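Local structure of interpain A (Prevotella intermedia, 3BB7) at residues G248-V256 against E310-Y318; Y130-H138 against L215-D223. The protein probably acts as a secreted cysteine protease of the peptidase C10 family, seen here as its zymogen, part of the prodomain joined to the catalytic domain. The protein carries 1 engineered substitution. All coordinates share one frame; numbering follows the deposited sequence. Where two conformers were deposited one is given.

Contact 1: G248-V256 against E310-Y318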
ATOM      1  N   GLY A 248      -0.069   2.234 -17.010  1.00 12.80           N
ATOM      2  CA  GLY A 248      -1.329   1.867 -16.351  1.00 12.68           C
ATOM      3  C   GLY A 248      -1.178   0.685 -15.399  1.00 12.78           C
ATOM      4  O   GLY A 248      -2.111  -0.137 -15.263  1.00 14.31           O
ATOM      5  N   HIS A 249      -0.012   0.591 -14.742  1.00 11.70           N
ATOM      6  CA  HIS A 249       0.243  -0.490 -13.801  1.00 12.67           C
ATOM      7  C   HIS A 249       0.404  -0.004 -12.369  1.00 12.71           C
ATOM      8  O   HIS A 249       1.496   0.442 -11.985  1.00 12.87           O
ATOM      9  CB  HIS A 249       1.537  -1.217 -14.164  1.00 12.68           C
ATOM     10  CG  HIS A 249       1.570  -1.776 -15.553  1.00 13.72           C
ATOM     11  ND1 HIS A 249       2.754  -2.131 -16.158  1.00 15.09           N
ATOM     12  CD2 HIS A 249       0.587  -2.070 -16.436  1.00 14.73           C
ATOM     13  CE1 HIS A 249       2.503  -2.612 -17.368  1.00 15.59           C
ATOM     14  NE2 HIS A 249       1.195  -2.593 -17.560  1.00 15.49           N
ATOM     15  N   PRO A 250      -0.658  -0.109 -11.550  1.00 13.03           N
ATOM     16  CA  PRO A 250      -0.516   0.279 -10.141  1.00 13.05           C
ATOM     17  C   PRO A 250       0.470  -0.665  -9.479  1.00 12.21           C
ATOM     18  O   PRO A 250       0.590  -1.847  -9.897  1.00 13.98           O
ATOM     19  CB  PRO A 250      -1.910   0.070  -9.566  1.00 13.17           C
ATOM     20  CG  PRO A 250      -2.853  -0.068 -10.747  1.00 15.44           C
ATOM     21  CD  PRO A 250      -2.014  -0.573 -11.899  1.00 14.20           C
ATOM     22  N   LEU A 251       1.188  -0.155  -8.475  1.00 11.75           N
ATOM     23  CA  LEU A 251       2.289  -0.870  -7.826  1.00 11.47           C
ATOM     24  C   LEU A 251       2.018  -1.234  -6.374  1.00 11.15           C
ATOM     25  O   LEU A 251       1.651  -0.372  -5.597  1.00 11.88           O
ATOM     26  CB  LEU A 251       3.575  -0.037  -7.870  1.00 11.57           C
ATOM     27  CG  LEU A 251       4.070   0.313  -9.285  1.00 10.85           C
ATOM     28  CD1 LEU A 251       5.187   1.316  -9.217  1.00 12.95           C
ATOM     29  CD2 LEU A 251       4.551  -0.927  -9.978  1.00 14.50           C
ATOM     30  N   ILE A 252       2.210  -2.497  -6.016  1.00 11.56           N
ATOM     31  CA  ILE A 252       2.179  -2.911  -4.618  1.00 11.60           C
ATOM     32  C   ILE A 252       3.499  -2.433  -4.000  1.00 11.31           C
ATOM     33  O   ILE A 252       4.581  -2.691  -4.560  1.00 12.13           O
ATOM     34  CB  ILE A 252       2.103  -4.453  -4.559  1.00 10.82           C
ATOM     35  CG1 ILE A 252       0.817  -4.947  -5.254  1.00 12.23           C
ATOM     36  CG2 ILE A 252       2.226  -4.962  -3.112  1.00 14.05           C
ATOM     37  CD1 ILE A 252       0.814  -6.446  -5.575  1.00 11.55           C
ATOM     38  N   TYR A 253       3.444  -1.710  -2.878  1.00 11.42           N
ATOM     39  CA  TYR A 253       4.629  -1.052  -2.333  1.00 11.42           C
ATOM     40  C   TYR A 253       4.610  -1.197  -0.809  1.00 12.26           C
ATOM     41  O   TYR A 253       3.555  -1.098  -0.190  1.00 13.16           O
ATOM     42  CB  TYR A 253       4.543   0.424  -2.705  1.00 11.84           C
ATOM     43  CG  TYR A 253       5.822   1.257  -2.629  1.00 11.57           C
ATOM     44  CD1 TYR A 253       6.516   1.593  -3.788  1.00 12.15           C
ATOM     45  CD2 TYR A 253       6.333   1.694  -1.401  1.00 11.89           C
ATOM     46  CE1 TYR A 253       7.651   2.380  -3.745  1.00 12.24           C
ATOM     47  CE2 TYR A 253       7.486   2.495  -1.335  1.00 11.56           C
ATOM     48  CZ  TYR A 253       8.149   2.826  -2.516  1.00 11.29           C
ATOM     49  OH  TYR A 253       9.278   3.633  -2.462  1.00 11.98           O
ATOM     50  N   GLY A 254       5.760  -1.419  -0.179  1.00 13.18           N
ATOM     51  CA  GLY A 254       5.755  -1.493   1.276  1.00 14.29           C
ATOM     52  C   GLY A 254       7.009  -2.135   1.801  1.00 15.11           C
ATOM     53  O   GLY A 254       8.014  -2.256   1.092  1.00 17.11           O
ATOM     54  N   GLY A 255       6.960  -2.576   3.047  1.00 15.35           N
ATOM     55  CA  GLY A 255       8.139  -3.175   3.670  1.00 16.78           C
ATOM     56  C   GLY A 255       7.896  -3.518   5.119  1.00 18.08           C
ATOM     57  O   GLY A 255       6.825  -3.250   5.655  1.00 17.27           O
ATOM     58  N   VAL A 256       8.910  -4.106   5.753  1.00 20.61           N
ATOM     59  CA  VAL A 256       8.786  -4.565   7.135  1.00 23.23           C
ATOM     60  C   VAL A 256      10.065  -4.196   7.882  1.00 25.50           C
ATOM     61  O   VAL A 256      11.175  -4.299   7.319  1.00 26.94           O
ATOM     62  CB  VAL A 256       8.594  -6.102   7.203  1.00 24.83           C
ATOM     63  CG1 VAL A 256       7.319  -6.544   6.503  1.00 26.02           C
ATOM     64  CG2 VAL A 256       9.793  -6.811   6.583  1.00 25.74           C
ATOM     65  N   GLU A 310      12.866   0.503   4.504  1.00 16.60           N
ATOM     66  CA  GLU A 310      11.702  -0.399   4.379  1.00 17.19           C
ATOM     67  C   GLU A 310      10.836  -0.024   3.176  1.00 15.78           C
ATOM     68  O   GLU A 310       9.645   0.327   3.317  1.00 16.43           O
ATOM     69  CB  GLU A 310      10.909  -0.382   5.693  1.00 16.83           C
ATOM     70  CG  GLU A 310      11.804  -0.701   6.911  1.00 19.55           C
ATOM     71  CD  GLU A 310      11.147  -0.398   8.237  1.00 24.81           C
ATOM     72  OE1 GLU A 310      10.039   0.190   8.254  1.00 24.62           O
ATOM     73  OE2 GLU A 310      11.761  -0.742   9.285  1.00 27.02           O
ATOM     74  N   GLN A 311      11.430  -0.129   1.983  1.00 15.76           N
ATOM     75  CA  GLN A 311      10.724   0.222   0.745  1.00 13.78           C
ATOM     76  C   GLN A 311      11.024  -0.790  -0.334  1.00 13.89           C
ATOM     77  O   GLN A 311      12.130  -0.829  -0.877  1.00 15.19           O
ATOM     78  CB  GLN A 311      11.122   1.608   0.242  1.00 13.72           C
ATOM     79  CG  GLN A 311      10.677   2.748   1.132  1.00 14.13           C
ATOM     80  CD  GLN A 311      11.114   4.078   0.564  1.00 12.79           C
ATOM     81  OE1 GLN A 311      10.513   4.594  -0.397  1.00 13.26           O
ATOM     82  NE2 GLN A 311      12.155   4.653   1.152  1.00 13.66           N
ATOM     83  N   ASP A 312      10.032  -1.633  -0.576  1.00 13.86           N
ATOM     84  CA  ASP A 312      10.083  -2.672  -1.576  1.00 14.69           C
ATOM     85  C   ASP A 312       8.910  -2.428  -2.509  1.00 14.36           C
ATOM     86  O   ASP A 312       7.918  -1.791  -2.120  1.00 14.94           O
ATOM     87  CB  ASP A 312       9.879  -4.054  -0.939  1.00 16.09           C
ATOM     88  CG  ASP A 312      10.815  -4.321   0.225  1.00 20.05           C
ATOM     89  OD1 ASP A 312      10.350  -4.898   1.239  1.00 24.37           O
ATOM     90  OD2 ASP A 312      12.001  -3.947   0.140  1.00 21.17           O
ATOM     91  N   MET A 313       8.995  -2.922  -3.735  1.00 12.33           N
ATOM     92  CA  MET A 313       7.826  -2.894  -4.607  1.00 13.58           C
ATOM     93  C   MET A 313       7.685  -4.233  -5.278  1.00 13.05           C
ATOM     94  O   MET A 313       8.671  -4.946  -5.512  1.00 12.95           O
ATOM     95  CB  MET A 313       7.872  -1.732  -5.618  1.00 16.61           C
ATOM     96  CG  MET A 313       8.657  -1.951  -6.870  1.00 19.38           C
ATOM     97  SD  MET A 313       8.359  -0.798  -8.270  1.00 15.14           S
ATOM     98  CE  MET A 313       8.993   0.724  -7.560  1.00 15.68           C
ATOM     99  N   VAL A 314       6.455  -4.559  -5.645  1.00 12.46           N
ATOM    100  CA  VAL A 314       6.222  -5.699  -6.522  1.00 13.45           C
ATOM    101  C   VAL A 314       5.744  -5.089  -7.815  1.00 14.17           C
ATOM    102  O   VAL A 314       4.698  -4.394  -7.827  1.00 16.16           O
ATOM    103  CB  VAL A 314       5.198  -6.694  -5.965  1.00 14.20           C
ATOM    104  CG1 VAL A 314       4.975  -7.787  -6.989  1.00 15.31           C
ATOM    105  CG2 VAL A 314       5.689  -7.279  -4.658  1.00 14.05           C
ATOM    106  N   ARG A 315       6.516  -5.302  -8.884  1.00 13.54           N
ATOM    107  CA  ARG A 315       6.131  -4.855 -10.210  1.00 14.96           C
ATOM    108  C   ARG A 315       5.875  -6.092 -11.076  1.00 13.50           C
ATOM    109  O   ARG A 315       6.119  -7.232 -10.637  1.00 13.77           O
ATOM    110  CB  ARG A 315       7.202  -3.918 -10.792  1.00 15.13           C
ATOM    111  CG  ARG A 315       8.508  -4.576 -11.125  1.00 15.58           C
ATOM    112  CD  ARG A 315       9.514  -3.551 -11.676  1.00 17.66           C
ATOM    113  NE  ARG A 315      10.810  -4.200 -11.784  1.00 19.65           N
ATOM    114  CZ  ARG A 315      11.879  -3.642 -12.338  1.00 20.14           C
ATOM    115  NH1 ARG A 315      11.789  -2.422 -12.865  1.00 20.17           N
ATOM    116  NH2 ARG A 315      13.032  -4.311 -12.354  1.00 22.18           N
ATOM    117  N   GLY A 316       5.344  -5.895 -12.284  1.00 13.12           N
ATOM    118  CA  GLY A 316       5.080  -7.018 -13.183  1.00 14.53           C
ATOM    119  C   GLY A 316       3.710  -7.641 -13.001  1.00 13.30           C
ATOM    120  O   GLY A 316       3.469  -8.728 -13.486  1.00 13.34           O
ATOM    121  N   VAL A 317       2.813  -6.957 -12.289  1.00 12.94           N
ATOM    122  CA  VAL A 317       1.460  -7.441 -12.073  1.00 12.99           C
ATOM    123  C   VAL A 317       0.533  -6.671 -13.013  1.00 12.37           C
ATOM    124  O   VAL A 317       0.335  -5.438 -12.887  1.00 13.15           O
ATOM    125  CB  VAL A 317       1.024  -7.265 -10.610  1.00 12.51           C
ATOM    126  CG1 VAL A 317      -0.418  -7.746 -10.403  1.00 13.76           C
ATOM    127  CG2 VAL A 317       1.983  -8.052  -9.669  1.00 14.76           C
ATOM    128  N   TYR A 318      -0.050  -7.404 -13.958  1.00 12.20           N
ATOM    129  CA  TYR A 318      -0.955  -6.850 -14.952  1.00 13.70           C
ATOM    130  C   TYR A 318      -1.514  -8.037 -15.700  1.00 14.53           C
ATOM    131  O   TYR A 318      -1.060  -9.169 -15.515  1.00 13.79           O
ATOM    132  CB  TYR A 318      -0.231  -5.881 -15.929  1.00 13.85           C
ATOM    133  CG  TYR A 318       1.191  -6.259 -16.288  1.00 13.82           C
ATOM    134  CD1 TYR A 318       1.473  -7.394 -17.048  1.00 15.38           C
ATOM    135  CD2 TYR A 318       2.270  -5.491 -15.823  1.00 14.40           C
ATOM    136  CE1 TYR A 318       2.791  -7.750 -17.349  1.00 15.88           C
ATOM    137  CE2 TYR A 318       3.590  -5.817 -16.158  1.00 11.92           C
ATOM    138  CZ  TYR A 318       3.827  -6.964 -16.900  1.00 14.26           C
ATOM    139  OH  TYR A 318       5.116  -7.310 -17.184  1.00 16.76           O
TER
HETATM  140  O   HOH W   1       1.756  -3.696 -11.410  1.00 11.29           O
HETATM  141  O   HOH W   2       2.118  -4.283  -8.407  1.00 13.01           O
HETATM  142  O   HOH W   3      11.178  -3.936   3.876  1.00 20.83           O

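Contact 2: Y130-H138 against L215-D223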
ATOM      1  N   TYR A 130      -8.197  -9.847 -12.812  1.00 10.81           N
ATOM      2  CA  TYR A 130      -7.374 -10.938 -13.340  1.00 12.88           C
ATOM      3  C   TYR A 130      -6.599 -11.515 -12.177  1.00 12.63           C
ATOM      4  O   TYR A 130      -6.198 -10.759 -11.310  1.00 13.25           O
ATOM      5  CB  TYR A 130      -6.425 -10.369 -14.410  1.00 13.87           C
ATOM      6  CG  TYR A 130      -5.521 -11.369 -15.099  1.00 15.49           C
ATOM      7  CD1 TYR A 130      -5.902 -11.981 -16.286  1.00 17.11           C
ATOM      8  CD2 TYR A 130      -4.253 -11.664 -14.575  1.00 18.92           C
ATOM      9  CE1 TYR A 130      -5.052 -12.891 -16.908  1.00 16.93           C
ATOM     10  CE2 TYR A 130      -3.411 -12.564 -15.186  1.00 19.75           C
ATOM     11  CZ  TYR A 130      -3.812 -13.161 -16.360  1.00 18.67           C
ATOM     12  OH  TYR A 130      -2.947 -14.064 -16.948  1.00 21.72           O
ATOM     13  N   PRO A 131      -6.417 -12.841 -12.139  1.00 11.96           N
ATOM     14  CA  PRO A 131      -6.808 -13.853 -13.110  1.00 11.79           C
ATOM     15  C   PRO A 131      -8.271 -14.259 -12.978  1.00 11.16           C
ATOM     16  O   PRO A 131      -8.960 -13.875 -11.993  1.00 10.79           O
ATOM     17  CB  PRO A 131      -5.893 -15.027 -12.752  1.00 11.82           C
ATOM     18  CG  PRO A 131      -5.796 -14.923 -11.258  1.00 12.00           C
ATOM     19  CD  PRO A 131      -5.721 -13.438 -10.977  1.00 11.92           C
ATOM     20  N   VAL A 132      -8.731 -15.014 -13.966  1.00 11.67           N
ATOM     21  CA  VAL A 132     -10.054 -15.637 -13.903  1.00 12.23           C
ATOM     22  C   VAL A 132     -10.113 -16.677 -12.774  1.00 11.32           C
ATOM     23  O   VAL A 132     -11.020 -16.656 -11.950  1.00 11.83           O
ATOM     24  CB  VAL A 132     -10.457 -16.284 -15.236  1.00 11.76           C
ATOM     25  CG1 VAL A 132     -11.791 -16.966 -15.090  1.00 13.03           C
ATOM     26  CG2 VAL A 132     -10.516 -15.278 -16.354  1.00 14.26           C
ATOM     27  N   ARG A 133      -9.122 -17.562 -12.731  1.00 11.43           N
ATOM     28  CA  ARG A 133      -8.960 -18.567 -11.667  1.00 13.10           C
ATOM     29  C   ARG A 133      -7.489 -18.601 -11.303  1.00 12.41           C
ATOM     30  O   ARG A 133      -6.640 -18.191 -12.095  1.00 12.34           O
ATOM     31  CB  ARG A 133      -9.429 -19.980 -12.133  1.00 14.23           C
ATOM     32  CG  ARG A 133     -10.923 -20.066 -12.445  0.50 15.41           C
ATOM     33  CD  ARG A 133     -11.293 -21.318 -13.236  0.50 15.83           C
ATOM     34  NE  ARG A 133     -10.879 -22.544 -12.564  0.50 22.04           N
ATOM     35  CZ  ARG A 133     -11.710 -23.487 -12.139  0.50 23.91           C
ATOM     36  NH1 ARG A 133     -13.023 -23.365 -12.318  0.50 25.43           N
ATOM     37  NH2 ARG A 133     -11.228 -24.563 -11.539  0.50 26.05           N
ATOM     38  N   GLY A 134      -7.189 -19.086 -10.101  1.00 10.49           N
ATOM     39  CA  GLY A 134      -5.801 -19.227  -9.698  1.00 11.23           C
ATOM     40  C   GLY A 134      -5.249 -20.581 -10.131  1.00 10.86           C
ATOM     41  O   GLY A 134      -5.779 -21.267 -11.033  1.00 11.99           O
ATOM     42  N   ILE A 135      -4.168 -20.972  -9.461  1.00 10.50           N
ATOM     43  CA  ILE A 135      -3.432 -22.195  -9.766  1.00 11.43           C
ATOM     44  C   ILE A 135      -3.024 -22.832  -8.448  1.00 10.67           C
ATOM     45  O   ILE A 135      -2.433 -22.176  -7.609  1.00 11.89           O
ATOM     46  CB  ILE A 135      -2.151 -21.885 -10.582  1.00 11.64           C
ATOM     47  CG1 ILE A 135      -2.473 -21.021 -11.804  1.00 13.25           C
ATOM     48  CG2 ILE A 135      -1.469 -23.209 -10.969  1.00 12.40           C
ATOM     49  CD1 ILE A 135      -1.210 -20.436 -12.478  1.00 14.79           C
ATOM     50  N   GLY A 136      -3.333 -24.114  -8.278  1.00 11.12           N
ATOM     51  CA  GLY A 136      -2.834 -24.861  -7.138  1.00 11.45           C
ATOM     52  C   GLY A 136      -3.480 -24.493  -5.814  1.00 10.86           C
ATOM     53  O   GLY A 136      -4.591 -23.942  -5.777  1.00 11.16           O
ATOM     54  N   SER A 137      -2.811 -24.845  -4.710  1.00 10.99           N
ATOM     55  CA  SER A 137      -3.365 -24.631  -3.375  1.00 11.76           C
ATOM     56  C   SER A 137      -2.237 -24.473  -2.401  1.00 10.45           C
ATOM     57  O   SER A 137      -1.114 -24.872  -2.681  1.00 11.51           O
ATOM     58  CB  SER A 137      -4.240 -25.824  -2.953  1.00 12.37           C
ATOM     59  OG  SER A 137      -3.536 -27.046  -3.024  1.00 15.75           O
ATOM     60  N   HIS A 138      -2.545 -23.866  -1.257  1.00 10.18           N
ATOM     61  CA  HIS A 138      -1.537 -23.669  -0.229  1.00  9.87           C
ATOM     62  C   HIS A 138      -2.209 -23.411   1.102  1.00  9.71           C
ATOM     63  O   HIS A 138      -3.339 -22.951   1.157  1.00 11.40           O
ATOM     64  CB  HIS A 138      -0.638 -22.479  -0.584  1.00 10.32           C
ATOM     65  CG  HIS A 138       0.564 -22.315   0.300  1.00 10.75           C
ATOM     66  ND1 HIS A 138       1.514 -23.299   0.466  1.00 13.56           N
ATOM     67  CD2 HIS A 138       1.008 -21.238   1.001  1.00 11.51           C
ATOM     68  CE1 HIS A 138       2.475 -22.845   1.261  1.00 11.67           C
ATOM     69  NE2 HIS A 138       2.195 -21.597   1.593  1.00 11.39           N
ATOM     70  N   LEU A 215       2.384 -14.473  -6.237  1.00  9.20           N
ATOM     71  CA  LEU A 215       1.721 -13.925  -7.403  1.00  9.86           C
ATOM     72  C   LEU A 215       2.114 -14.708  -8.671  1.00  9.85           C
ATOM     73  O   LEU A 215       1.245 -14.999  -9.515  1.00 10.98           O
ATOM     74  CB  LEU A 215       2.038 -12.430  -7.532  1.00 10.19           C
ATOM     75  CG  LEU A 215       1.210 -11.531  -6.601  1.00 10.90           C
ATOM     76  CD1 LEU A 215       1.856 -10.129  -6.493  1.00 13.05           C
ATOM     77  CD2 LEU A 215      -0.242 -11.407  -7.051  1.00 13.36           C
ATOM     78  N   ARG A 216       3.394 -15.083  -8.809  1.00  9.06           N
ATOM     79  CA  ARG A 216       3.817 -15.946  -9.942  1.00  9.58           C
ATOM     80  C   ARG A 216       3.128 -17.295  -9.885  1.00  9.49           C
ATOM     81  O   ARG A 216       2.612 -17.804 -10.903  1.00 12.29           O
ATOM     82  CB  ARG A 216       5.353 -16.160  -9.975  1.00  9.73           C
ATOM     83  CG  ARG A 216       6.151 -14.881 -10.280  1.00  8.96           C
ATOM     84  CD  ARG A 216       7.648 -15.171 -10.345  1.00  8.65           C
ATOM     85  NE  ARG A 216       8.275 -15.495  -9.073  1.00  9.92           N
ATOM     86  CZ  ARG A 216       8.896 -14.618  -8.296  1.00 10.77           C
ATOM     87  NH1 ARG A 216       8.899 -13.330  -8.611  1.00 10.80           N
ATOM     88  NH2 ARG A 216       9.504 -15.027  -7.178  1.00 10.77           N
ATOM     89  N   THR A 217       3.211 -17.925  -8.706  1.00  9.05           N
ATOM     90  CA  THR A 217       2.871 -19.334  -8.574  1.00 10.43           C
ATOM     91  C   THR A 217       1.391 -19.626  -8.480  1.00  9.92           C
ATOM     92  O   THR A 217       0.897 -20.567  -9.144  1.00 11.78           O
ATOM     93  CB  THR A 217       3.618 -19.944  -7.392  1.00  9.76           C
ATOM     94  OG1 THR A 217       5.011 -19.940  -7.727  1.00 11.69           O
ATOM     95  CG2 THR A 217       3.202 -21.381  -7.123  1.00 11.51           C
ATOM     96  N   TYR A 218       0.689 -18.880  -7.620  1.00  9.95           N
ATOM     97  CA  TYR A 218      -0.712 -19.166  -7.325  1.00 10.84           C
ATOM     98  C   TYR A 218      -1.668 -18.327  -8.157  1.00 10.83           C
ATOM     99  O   TYR A 218      -2.807 -18.724  -8.362  1.00 11.21           O
ATOM    100  CB  TYR A 218      -1.000 -18.978  -5.830  1.00 10.64           C
ATOM    101  CG  TYR A 218      -0.139 -19.867  -4.978  1.00  9.17           C
ATOM    102  CD1 TYR A 218       0.799 -19.340  -4.107  1.00 11.03           C
ATOM    103  CD2 TYR A 218      -0.272 -21.255  -5.041  1.00  8.91           C
ATOM    104  CE1 TYR A 218       1.609 -20.143  -3.340  1.00 11.96           C
ATOM    105  CE2 TYR A 218       0.497 -22.087  -4.234  1.00  9.73           C
ATOM    106  CZ  TYR A 218       1.465 -21.531  -3.403  1.00 11.06           C
ATOM    107  OH  TYR A 218       2.275 -22.341  -2.636  1.00 13.70           O
ATOM    108  N   PHE A 219      -1.212 -17.178  -8.658  1.00 10.73           N
ATOM    109  CA  PHE A 219      -2.088 -16.337  -9.468  1.00 11.03           C
ATOM    110  C   PHE A 219      -1.705 -16.271 -10.939  1.00 12.10           C
ATOM    111  O   PHE A 219      -2.460 -15.721 -11.757  1.00 13.64           O
ATOM    112  CB  PHE A 219      -2.201 -14.928  -8.896  1.00 10.88           C
ATOM    113  CG  PHE A 219      -2.958 -14.858  -7.591  1.00  9.93           C
ATOM    114  CD1 PHE A 219      -2.280 -14.761  -6.385  1.00 12.77           C
ATOM    115  CD2 PHE A 219      -4.356 -14.832  -7.571  1.00 11.38           C
ATOM    116  CE1 PHE A 219      -2.976 -14.659  -5.158  1.00 13.45           C
ATOM    117  CE2 PHE A 219      -5.066 -14.713  -6.362  1.00 12.18           C
ATOM    118  CZ  PHE A 219      -4.379 -14.617  -5.148  1.00 10.94           C
ATOM    119  N   GLY A 220      -0.523 -16.789 -11.264  1.00 12.30           N
ATOM    120  CA  GLY A 220      -0.065 -16.873 -12.645  1.00 13.59           C
ATOM    121  C   GLY A 220       0.430 -15.576 -13.270  1.00 12.42           C
ATOM    122  O   GLY A 220       0.461 -15.452 -14.498  1.00 13.02           O
ATOM    123  N   PHE A 221       0.844 -14.623 -12.442  1.00 12.39           N
ATOM    124  CA  PHE A 221       1.471 -13.407 -12.954  1.00 11.53           C
ATOM    125  C   PHE A 221       2.933 -13.678 -13.273  1.00 11.20           C
ATOM    126  O   PHE A 221       3.818 -13.503 -12.419  1.00 12.69           O
ATOM    127  CB  PHE A 221       1.372 -12.248 -11.965  1.00 11.24           C
ATOM    128  CG  PHE A 221      -0.019 -11.712 -11.799  1.00  9.69           C
ATOM    129  CD1 PHE A 221      -0.587 -10.895 -12.780  1.00 11.14           C
ATOM    130  CD2 PHE A 221      -0.786 -12.075 -10.698  1.00 10.17           C
ATOM    131  CE1 PHE A 221      -1.905 -10.373 -12.620  1.00 12.69           C
ATOM    132  CE2 PHE A 221      -2.095 -11.615 -10.527  1.00 12.47           C
ATOM    133  CZ  PHE A 221      -2.659 -10.741 -11.478  1.00 11.95           C
ATOM    134  N   THR A 222       3.153 -14.145 -14.502  1.00 11.15           N
ATOM    135  CA  THR A 222       4.475 -14.599 -14.923  1.00 13.66           C
ATOM    136  C   THR A 222       5.576 -13.585 -14.632  1.00 13.12           C
ATOM    137  O   THR A 222       6.687 -13.981 -14.245  1.00 14.49           O
ATOM    138  CB  THR A 222       4.439 -14.953 -16.408  1.00 14.04           C
ATOM    139  OG1 THR A 222       4.188 -13.784 -17.179  1.00 22.56           O
ATOM    140  CG2 THR A 222       3.362 -15.910 -16.668  1.00 12.06           C
ATOM    141  N   ASP A 223       5.279 -12.302 -14.817  1.00 12.78           N
ATOM    142  CA  ASP A 223       6.275 -11.233 -14.713  1.00 13.30           C
ATOM    143  C   ASP A 223       6.433 -10.631 -13.307  1.00 12.77           C
ATOM    144  O   ASP A 223       7.257  -9.712 -13.109  1.00 13.46           O
ATOM    145  CB  ASP A 223       5.952 -10.113 -15.695  1.00 14.08           C
ATOM    146  CG  ASP A 223       6.009 -10.546 -17.134  1.00 15.52           C
ATOM    147  OD1 ASP A 223       6.480 -11.666 -17.439  1.00 19.25           O
ATOM    148  OD2 ASP A 223       5.563  -9.731 -17.979  1.00 19.01           O
TER
HETATM  149  O   HOH W   4      -0.539 -13.718 -16.400  1.00 17.74           O
HETATM  150  O   HOH W   5      -4.021 -17.852 -12.769  1.00 18.68           O
HETATM  151  O   HOH W   6       0.399 -23.483  -7.959  1.00 16.23           O

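Contact 1: G248-V256 against E310-Y318
Y253 and Q311 meet where the two strands run antiparallel: the phenol OH donates to OE1 at 2.6 Å, OE1 lying at the ring edge in its plane and the ring and amide planes 47° apart. A chi1 of -162° swings the Y253 ring alongside its own carbonyl carbon, and D312 O lies over one face, 3.7 Å from CG. The hydroxyl and OE1 each have a second partner, W237 and R229. M313 shares this side of the sheet; its SD lies 3.9 Å from L251 CD1. On the other side I252 and V314 meet CB to CB at 4.1 Å. The backbone pairing is confirmed by G254 N to D312 O (2.9 Å) and V314 N to I252 O (2.9 Å); the return link of the last pair, I252 N to V314 O, runs through water 2. Past the strands water 1 joins P250 O and V317 O, and Y318 CD2 sits over one face of H249, 3.3 Å from CE1, planes at 35°. At the far end E310 packs CG on V256 O, while its OE1 bonds H267, the predicted proton acceptor. This is antiparallel pairing in the central sheet of a papain-like (clan CA) protease, beside its active site.

Contact 2: Y130-H138 against L215-D223
Y130 turns its ring edge to the face of F221 in an offset edge-to-face pair: CD2 comes within 3.3 Å of F221 CE1, and the planes stand at 61°. Water 4 lies 2.5 Å from Y130 OH and donates to G220 O; K320 is a further partner of that hydroxyl. P131, after a cis peptide, lays CD against both F219 CD2 (3.9 Å) and F221 CE2 (4.1 Å). I135 N donates to Y218 O at 2.8 Å; the N-H...O angle of 141° and a 33° tilt from the carbonyl plane mark a bent bond. The I135 side chain extends over the helix end, with CD1 3.7 Å from G220 CA. The Y218 ring presents an edge to I135 O, and its OH sits over one face of H138, 3.3 Å from ND1, although the near-parallel rings barely overlap; H138 NE2 is hydrogen-bonded to E194. F156 stacks on Y218 and meets F219 edge-to-face. G220 is the first residue to leave helical backbone angles, with positive phi, and F221 centres an inverse gamma turn. Here a loop clasps a helix C-terminus in the catalytic domain, away from the predicted active site.

In the fold
Following the chain from the N terminus, the partial prodomain comes first, then helix 116-128, whose following loop supplies Y130-H138. Contact 2 closes when helix 208-218 ends at L215-D223, 77 residues later, enclosing strands 138-142 and 150-154 and helix 176-192. The chain continues through strand 225-228 and helix 234-246 into G248-V256; contact 1 then closes a second loop that holds no helix, only strands and coil, at E310-Y318. The loops run in series, neither nested nor crossed, with centres about 17 Å apart. They nevertheless touch: Y318 OH lies 2.6 Å from D223 OD2, a probable hydrogen bond, and V317 packs on F221. The helical part of the catalytic domain is thus tied to its central sheet.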